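Local coordinates for m3DLH protein (Halieaceae bacterium, PDB 7JKA) that probably hydrolyses dienelactones and related esters as a dienelactone hydrolase family member of the alpha/beta-hydrolase clan, and is also linked to phosphotriesterase activity, at residues 15-20 against 116-121; 107-112 against 142-147. All coordinates share one frame; numbering follows the deposited sequence.

Overall arrangement
From the N terminus the chain enters strand 14-22, which carries residues 15-20, and pairs antiparallel with strand 27-35 at the margin of the central sheet. Nearly ninety residues after 15-20, helix 101-116 supplies 107-112 and runs directly into the turn at 116-121, where interaction 1 closes a long loop back to the first strand. After strand 126-131 and helix 133-143, residues 142-147 fold back on helix 101-116 and close the shorter loop of interaction 2. The two closures cross, since 107-112 precedes 116-121 and 142-147 follows it. Their centres are about 17 Å apart, and helix 101-116 with its C-terminal turn is common to both.

Interaction 1 (15-20 against 116-121); sequences KHREIR and VAQPEV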
ATOM      1  N   LYS A  15       6.001  19.513   1.686  1.00 18.10           N
ATOM      2  CA  LYS A  15       5.152  19.892   2.802  1.00 18.21           C
ATOM      3  C   LYS A  15       4.342  18.686   3.233  1.00 16.75           C
ATOM      4  O   LYS A  15       4.195  17.719   2.485  1.00 15.99           O
ATOM      5  CB  LYS A  15       4.211  21.037   2.403  1.00 18.81           C
ATOM      6  CG  LYS A  15       4.958  22.327   2.223  1.00 20.74           C
ATOM      7  CD  LYS A  15       4.056  23.542   2.013  1.00 22.53           C
ATOM      8  CE  LYS A  15       3.118  23.787   3.209  1.00 22.64           C
ATOM      9  NZ  LYS A  15       3.824  24.234   4.430  1.00 24.36           N
ATOM     10  N   HIS A  16       3.823  18.749   4.453  1.00 17.06           N
ATOM     11  CA  HIS A  16       2.870  17.752   4.898  1.00 15.92           C
ATOM     12  C   HIS A  16       1.804  18.424   5.741  1.00 16.55           C
ATOM     13  O   HIS A  16       2.033  19.468   6.362  1.00 19.81           O
ATOM     14  CB  HIS A  16       3.539  16.603   5.676  1.00 19.38           C
ATOM     15  CG  HIS A  16       4.283  17.053   6.892  1.00 33.01           C
ATOM     16  ND1 HIS A  16       3.865  16.753   8.172  1.00 38.96           N
ATOM     17  CD2 HIS A  16       5.411  17.792   7.028  1.00 41.06           C
ATOM     18  CE1 HIS A  16       4.709  17.280   9.041  1.00 44.37           C
ATOM     19  NE2 HIS A  16       5.653  17.919   8.373  1.00 49.83           N
ATOM     20  N   ARG A  17       0.636  17.777   5.782  1.00 17.23           N
ATOM     21  CA  ARG A  17      -0.436  18.252   6.643  1.00 19.02           C
ATOM     22  C   ARG A  17      -1.235  17.056   7.130  1.00 17.69           C
ATOM     23  O   ARG A  17      -1.387  16.049   6.425  1.00 16.17           O
ATOM     24  CB  ARG A  17      -1.345  19.278   5.942  1.00 17.53           C
ATOM     25  CG  ARG A  17      -2.262  18.742   4.854  1.00 16.72           C
ATOM     26  CD  ARG A  17      -3.041  19.904   4.237  1.00 23.54           C
ATOM     27  NE  ARG A  17      -3.953  19.504   3.158  1.00 18.48           N
ATOM     28  CZ  ARG A  17      -3.682  19.663   1.867  1.00 23.20           C
ATOM     29  NH1 ARG A  17      -2.529  20.223   1.485  1.00 20.50           N
ATOM     30  NH2 ARG A  17      -4.570  19.291   0.957  1.00 16.99           N
ATOM     31  N   GLU A  18      -1.704  17.162   8.364  0.53 17.09           N
ATOM     32  CA  GLU A  18      -2.590  16.157   8.919  0.53 16.28           C
ATOM     33  C   GLU A  18      -3.925  16.198   8.192  0.53 17.32           C
ATOM     34  O   GLU A  18      -4.437  17.274   7.870  0.53 21.68           O
ATOM     35  CB  GLU A  18      -2.784  16.422  10.412  0.53 21.57           C
ATOM     36  CG  GLU A  18      -3.529  15.365  11.158  0.53 27.98           C
ATOM     37  CD  GLU A  18      -3.422  15.564  12.653  0.53 37.15           C
ATOM     38  OE1 GLU A  18      -4.308  16.230  13.227  0.53 35.39           O
ATOM     39  OE2 GLU A  18      -2.438  15.070  13.243  0.53 40.69           O
ATOM     40  N   ILE A  19      -4.482  15.022   7.915  1.00 14.95           N
ATOM     41  CA  ILE A  19      -5.789  14.898   7.275  1.00 14.86           C
ATOM     42  C   ILE A  19      -6.657  14.026   8.170  1.00 17.26           C
ATOM     43  O   ILE A  19      -6.316  12.869   8.422  1.00 17.56           O
ATOM     44  CB  ILE A  19      -5.709  14.269   5.878  1.00 19.40           C
ATOM     45  CG1 ILE A  19      -4.622  14.927   5.013  1.00 26.15           C
ATOM     46  CG2 ILE A  19      -7.047  14.379   5.208  1.00 30.68           C
ATOM     47  CD1 ILE A  19      -5.134  16.082   4.227  1.00 21.93           C
ATOM     48  N   ARG A  20      -7.797  14.544   8.599  1.00 17.50           N
ATOM     49  CA  ARG A  20      -8.746  13.764   9.389  1.00 18.42           C
ATOM     50  C   ARG A  20      -9.875  13.310   8.474  1.00 20.30           C
ATOM     51  O   ARG A  20     -10.398  14.101   7.688  1.00 20.10           O
ATOM     52  CB  ARG A  20      -9.266  14.592  10.566  1.00 19.62           C
ATOM     53  CG  ARG A  20      -8.119  14.951  11.475  1.00 24.12           C
ATOM     54  CD  ARG A  20      -8.524  15.519  12.811  1.00 32.96           C
ATOM     55  NE  ARG A  20      -7.328  15.607  13.641  1.00 41.12           N
ATOM     56  CZ  ARG A  20      -7.031  14.790  14.648  1.00 25.00           C
ATOM     57  NH1 ARG A  20      -7.862  13.818  15.011  1.00 36.91           N
ATOM     58  NH2 ARG A  20      -5.890  14.972  15.308  1.00 30.84           N
ATOM     59  N   VAL A 116      -8.506  11.845  -2.948  1.00 12.27           N
ATOM     60  CA  VAL A 116      -9.126  12.477  -4.108  1.00 14.56           C
ATOM     61  C   VAL A 116      -9.756  13.821  -3.752  1.00 12.99           C
ATOM     62  O   VAL A 116      -9.839  14.712  -4.599  1.00 17.12           O
ATOM     63  CB  VAL A 116     -10.149  11.499  -4.720  1.00 15.29           C
ATOM     64  CG1 VAL A 116     -10.970  12.178  -5.797  1.00 18.24           C
ATOM     65  CG2 VAL A 116      -9.420  10.277  -5.291  1.00 15.24           C
ATOM     66  N   ALA A 117     -10.190  13.990  -2.505  1.00 12.35           N
ATOM     67  CA  ALA A 117     -10.816  15.232  -2.086  1.00 14.20           C
ATOM     68  C   ALA A 117      -9.827  16.375  -1.927  1.00 14.88           C
ATOM     69  O   ALA A 117     -10.263  17.518  -1.770  1.00 19.37           O
ATOM     70  CB  ALA A 117     -11.557  14.998  -0.770  1.00 17.66           C
ATOM     71  N   GLN A 118      -8.514  16.104  -1.993  1.00 16.33           N
ATOM     72  CA  GLN A 118      -7.536  17.172  -1.794  1.00 15.20           C
ATOM     73  C   GLN A 118      -7.343  17.974  -3.084  1.00 16.73           C
ATOM     74  O   GLN A 118      -7.317  17.397  -4.181  1.00 16.63           O
ATOM     75  CB  GLN A 118      -6.192  16.600  -1.325  1.00 13.45           C
ATOM     76  CG  GLN A 118      -6.319  15.763  -0.033  1.00 12.98           C
ATOM     77  CD  GLN A 118      -7.116  16.482   1.039  1.00 16.42           C
ATOM     78  OE1 GLN A 118      -6.850  17.640   1.357  1.00 19.07           O
ATOM     79  NE2 GLN A 118      -8.132  15.805   1.586  1.00 17.67           N
ATOM     80  N   PRO A 119      -7.194  19.300  -2.977  1.00 18.25           N
ATOM     81  CA  PRO A 119      -7.094  20.135  -4.189  1.00 16.86           C
ATOM     82  C   PRO A 119      -5.857  19.860  -5.027  1.00 16.77           C
ATOM     83  O   PRO A 119      -5.867  20.157  -6.234  1.00 24.49           O
ATOM     84  CB  PRO A 119      -7.090  21.573  -3.640  1.00 21.88           C
ATOM     85  CG  PRO A 119      -6.752  21.456  -2.184  1.00 22.38           C
ATOM     86  CD  PRO A 119      -7.278  20.109  -1.748  1.00 22.44           C
ATOM     87  N   GLU A 120      -4.811  19.276  -4.439  1.00 17.74           N
ATOM     88  CA  GLU A 120      -3.592  18.940  -5.172  1.00 17.06           C
ATOM     89  C   GLU A 120      -3.771  17.796  -6.164  1.00 18.10           C
ATOM     90  O   GLU A 120      -2.924  17.627  -7.051  1.00 22.90           O
ATOM     91  CB  GLU A 120      -2.500  18.558  -4.177  1.00 20.01           C
ATOM     92  CG  GLU A 120      -2.001  19.699  -3.297  1.00 20.32           C
ATOM     93  CD  GLU A 120      -2.867  19.979  -2.086  1.00 20.55           C
ATOM     94  OE1 GLU A 120      -3.880  19.276  -1.882  1.00 19.71           O
ATOM     95  OE2 GLU A 120      -2.546  20.954  -1.356  1.00 20.93           O
ATOM     96  N   VAL A 121      -4.822  16.988  -6.029  1.00 17.29           N
ATOM     97  CA  VAL A 121      -4.809  15.648  -6.614  1.00 14.48           C
ATOM     98  C   VAL A 121      -5.616  15.593  -7.901  1.00 17.75           C
ATOM     99  O   VAL A 121      -6.770  16.040  -7.955  1.00 18.74           O
ATOM    100  CB  VAL A 121      -5.342  14.625  -5.600  1.00 13.46           C
ATOM    101  CG1 VAL A 121      -5.582  13.278  -6.268  1.00 14.78           C
ATOM    102  CG2 VAL A 121      -4.386  14.481  -4.441  1.00 15.57           C
TER
HETATM  103  O   HOH W   1      -6.635  19.323   4.241  1.00 24.85           O
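Arg17 and Glu120 meet tip to tip in a two-pronged salt bridge, each terminal nitrogen of the guanidinium taking one carboxylate oxygen. Arg17 NH2 lies 2.9 Å from Glu120 OE1, which it approaches on the syn side, with an N-H...O angle of 169°. Arg17 NH1 reaches Glu120 OE2, also at 2.9 Å, but from above the carboxylate plane, in keeping with the 39° between the two flat groups. The second hydrogen of NH2 goes to Gln118: Arg17 NH2 donates to a lone pair of Gln118 OE1 at 2.8 Å, so one nitrogen serves two acceptors. A water accepts from Arg17 NE at 2.9 Å and donates weakly to the same Gln118 OE1, and all three guanidinium nitrogens are thereby engaged. Three hydrogen bonds to the turn, with the water on NE, hold the guanidinium against rotation.

Next to this polar group Ile19 and Gln118 meet tip to tip, with Ile19 CD1 3.8 Å from Gln118 CD. Arg17 stretches out fully from CG to NE, whereas Glu120 bends at chi2 (82°), its CD folding round to present the carboxylate. Gln118 and Glu120 both belong to a type I turn from Gln118 to Val121, closed by Val121 N to Gln118 O at 3.1 Å. Gln118 NE2 bonds back to Thr114 O, which positions the amide.

The contact lies at the surface, where the turn leaving helix 101-116 meets strand 14-22; Trp34 of the adjacent strand 27-35 adds a cation-pi contact to Arg17, and Ile19 also touches Thr114 of the helix.

Interaction 2 (107-112 against 142-147); sequences LARAAL and ARSGAS
Arg109 lays its guanidinium over the backbone of Ala146, whose CA sits 4.0 Å from Arg109 NH1 and meets one face of the group, offset toward its rim. The bend at chi2 (128°) sets the direction of CD. Farther out, Arg109 NE comes within 4.1 Å of Ala146 CB. At the guanidinium's edge Arg109 NH2 donates to a water at 2.9 Å, which in turn makes a weak bond to Ser144 O; no direct hydrogen bond links the two segments. Arg109 NH2 also passes 3.8 Å from Ser144 OG, but that hydroxyl is hydrogen-bonded to Leu141 O in the preceding helical turn.

Three residues on, Leu112 provides the apolar half. Its CG stands anti to the backbone N (chi1 -178°), and Leu112 CD2 touches Ala146 CB at 3.8 Å. The small methyl of Ala146 thus lies against both Leu112 and the polar arm of Arg109.

Gly145 turns the chain here with positive phi (92°), a backbone state suited to glycine, and Gly145 N bonds to Ala142 O. This Schellman motif ends helix 133-143, which starts within the putative nucleophile elbow of the alpha/beta-hydrolase fold, and directs the chain past helix 101-116 toward strand 150-154.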
ATOM      1  N   LEU A 107     -12.248   1.163   5.233  1.00 14.84           N
ATOM      2  CA  LEU A 107     -11.192   2.057   5.700  1.00 12.76           C
ATOM      3  C   LEU A 107     -10.190   2.353   4.583  1.00 12.19           C
ATOM      4  O   LEU A 107      -9.585   3.430   4.560  1.00 14.17           O
ATOM      5  CB  LEU A 107     -10.506   1.485   6.951  1.00 14.61           C
ATOM      6  CG  LEU A 107      -9.571   0.278   6.896  1.00 15.74           C
ATOM      7  CD1 LEU A 107      -8.181   0.661   6.418  1.00 16.31           C
ATOM      8  CD2 LEU A 107      -9.548  -0.379   8.308  1.00 18.46           C
ATOM      9  N   ALA A 108      -9.989   1.404   3.655  1.00 14.59           N
ATOM     10  CA  ALA A 108      -9.096   1.669   2.525  1.00 12.40           C
ATOM     11  C   ALA A 108      -9.736   2.649   1.545  1.00 12.94           C
ATOM     12  O   ALA A 108      -9.088   3.587   1.068  1.00 13.68           O
ATOM     13  CB  ALA A 108      -8.756   0.363   1.821  1.00 13.85           C
ATOM     14  N   ARG A 109     -11.026   2.466   1.272  1.00 14.44           N
ATOM     15  CA  ARG A 109     -11.722   3.379   0.375  1.00 15.38           C
ATOM     16  C   ARG A 109     -11.836   4.776   0.984  1.00 15.21           C
ATOM     17  O   ARG A 109     -11.770   5.778   0.256  1.00 14.89           O
ATOM     18  CB  ARG A 109     -13.095   2.799   0.038  1.00 20.79           C
ATOM     19  CG  ARG A 109     -13.664   3.327  -1.240  1.00 36.82           C
ATOM     20  CD  ARG A 109     -14.093   2.212  -2.180  1.00 37.68           C
ATOM     21  NE  ARG A 109     -14.447   2.798  -3.462  1.00 38.16           N
ATOM     22  CZ  ARG A 109     -15.184   2.207  -4.391  1.00 34.49           C
ATOM     23  NH1 ARG A 109     -15.448   2.864  -5.517  1.00 24.89           N
ATOM     24  NH2 ARG A 109     -15.677   0.987  -4.191  1.00 23.58           N
ATOM     25  N   ALA A 110     -11.977   4.865   2.314  1.00 13.42           N
ATOM     26  CA  ALA A 110     -12.006   6.173   2.963  1.00 13.42           C
ATOM     27  C   ALA A 110     -10.694   6.913   2.764  1.00 15.20           C
ATOM     28  O   ALA A 110     -10.696   8.125   2.518  1.00 14.81           O
ATOM     29  CB  ALA A 110     -12.305   6.022   4.454  1.00 13.90           C
ATOM     30  N   ALA A 111      -9.566   6.198   2.813  1.00 13.29           N
ATOM     31  CA  ALA A 111      -8.289   6.848   2.525  1.00 12.43           C
ATOM     32  C   ALA A 111      -8.225   7.318   1.073  1.00 11.65           C
ATOM     33  O   ALA A 111      -7.822   8.448   0.801  1.00 13.32           O
ATOM     34  CB  ALA A 111      -7.121   5.916   2.869  1.00 12.52           C
ATOM     35  N   LEU A 112      -8.680   6.492   0.122  1.00 12.01           N
ATOM     36  CA  LEU A 112      -8.636   6.921  -1.281  1.00 12.20           C
ATOM     37  C   LEU A 112      -9.543   8.124  -1.509  1.00 12.27           C
ATOM     38  O   LEU A 112      -9.166   9.088  -2.192  1.00 13.00           O
ATOM     39  CB  LEU A 112      -9.063   5.768  -2.202  1.00 14.20           C
ATOM     40  CG  LEU A 112      -9.009   6.073  -3.704  1.00 12.50           C
ATOM     41  CD1 LEU A 112      -7.606   6.492  -4.118  1.00 13.76           C
ATOM     42  CD2 LEU A 112      -9.486   4.872  -4.498  1.00 16.19           C
ATOM     43  N   ALA A 142      -8.044  -2.469  -4.567  1.00 14.15           N
ATOM     44  CA  ALA A 142      -8.198  -2.750  -5.990  1.00 13.17           C
ATOM     45  C   ALA A 142      -9.328  -3.730  -6.250  1.00 15.02           C
ATOM     46  O   ALA A 142     -10.120  -3.542  -7.184  1.00 15.49           O
ATOM     47  CB  ALA A 142      -6.882  -3.295  -6.542  1.00 12.48           C
ATOM     48  N   ARG A 143      -9.416  -4.782  -5.431  1.00 12.04           N
ATOM     49  CA  ARG A 143     -10.452  -5.799  -5.619  1.00 12.82           C
ATOM     50  C   ARG A 143     -11.846  -5.217  -5.443  1.00 13.74           C
ATOM     51  O   ARG A 143     -12.812  -5.706  -6.055  1.00 17.21           O
ATOM     52  CB  ARG A 143     -10.229  -6.928  -4.618  1.00 14.87           C
ATOM     53  CG  ARG A 143      -9.097  -7.873  -5.007  1.00 16.65           C
ATOM     54  CD  ARG A 143      -8.786  -8.832  -3.860  1.00 16.54           C
ATOM     55  NE  ARG A 143      -7.920  -9.932  -4.288  1.00 14.78           N
ATOM     56  CZ  ARG A 143      -7.328 -10.769  -3.438  1.00 16.60           C
ATOM     57  NH1 ARG A 143      -7.504 -10.632  -2.130  1.00 14.85           N
ATOM     58  NH2 ARG A 143      -6.596 -11.770  -3.895  1.00 15.01           N
ATOM     59  N   SER A 144     -11.972  -4.176  -4.619  1.00 15.54           N
ATOM     60  CA  SER A 144     -13.279  -3.550  -4.403  1.00 17.71           C
ATOM     61  C   SER A 144     -13.793  -2.852  -5.650  1.00 14.51           C
ATOM     62  O   SER A 144     -14.983  -2.490  -5.708  1.00 20.67           O
ATOM     63  CB  SER A 144     -13.193  -2.538  -3.260  1.00 17.85           C
ATOM     64  OG  SER A 144     -12.651  -1.306  -3.720  1.00 17.91           O
ATOM     65  N   GLY A 145     -12.930  -2.651  -6.642  1.00 16.02           N
ATOM     66  CA  GLY A 145     -13.330  -1.980  -7.862  1.00 15.26           C
ATOM     67  C   GLY A 145     -13.096  -0.496  -7.853  1.00 18.06           C
ATOM     68  O   GLY A 145     -13.666   0.218  -8.691  1.00 22.75           O
ATOM     69  N   ALA A 146     -12.275  -0.008  -6.932  1.00 17.47           N
ATOM     70  CA  ALA A 146     -11.962   1.408  -6.864  1.00 20.34           C
ATOM     71  C   ALA A 146     -11.224   1.867  -8.120  1.00 19.57           C
ATOM     72  O   ALA A 146     -10.543   1.091  -8.812  1.00 16.49           O
ATOM     73  CB  ALA A 146     -11.132   1.690  -5.608  1.00 18.86           C
ATOM     74  N   SER A 147     -11.363   3.151  -8.420  1.00 16.91           N
ATOM     75  CA  SER A 147     -10.767   3.720  -9.623  1.00 20.42           C
ATOM     76  C   SER A 147      -9.307   4.035  -9.314  1.00 25.21           C
ATOM     77  O   SER A 147      -8.973   5.107  -8.813  1.00 31.72           O
ATOM     78  CB  SER A 147     -11.529   4.962 -10.067  1.00 24.35           C
ATOM     79  OG  SER A 147     -10.934   5.501 -11.231  1.00 25.12           O
TER
HETATM   80  O   HOH W   2     -16.983   0.011  -6.606  1.00 28.45           O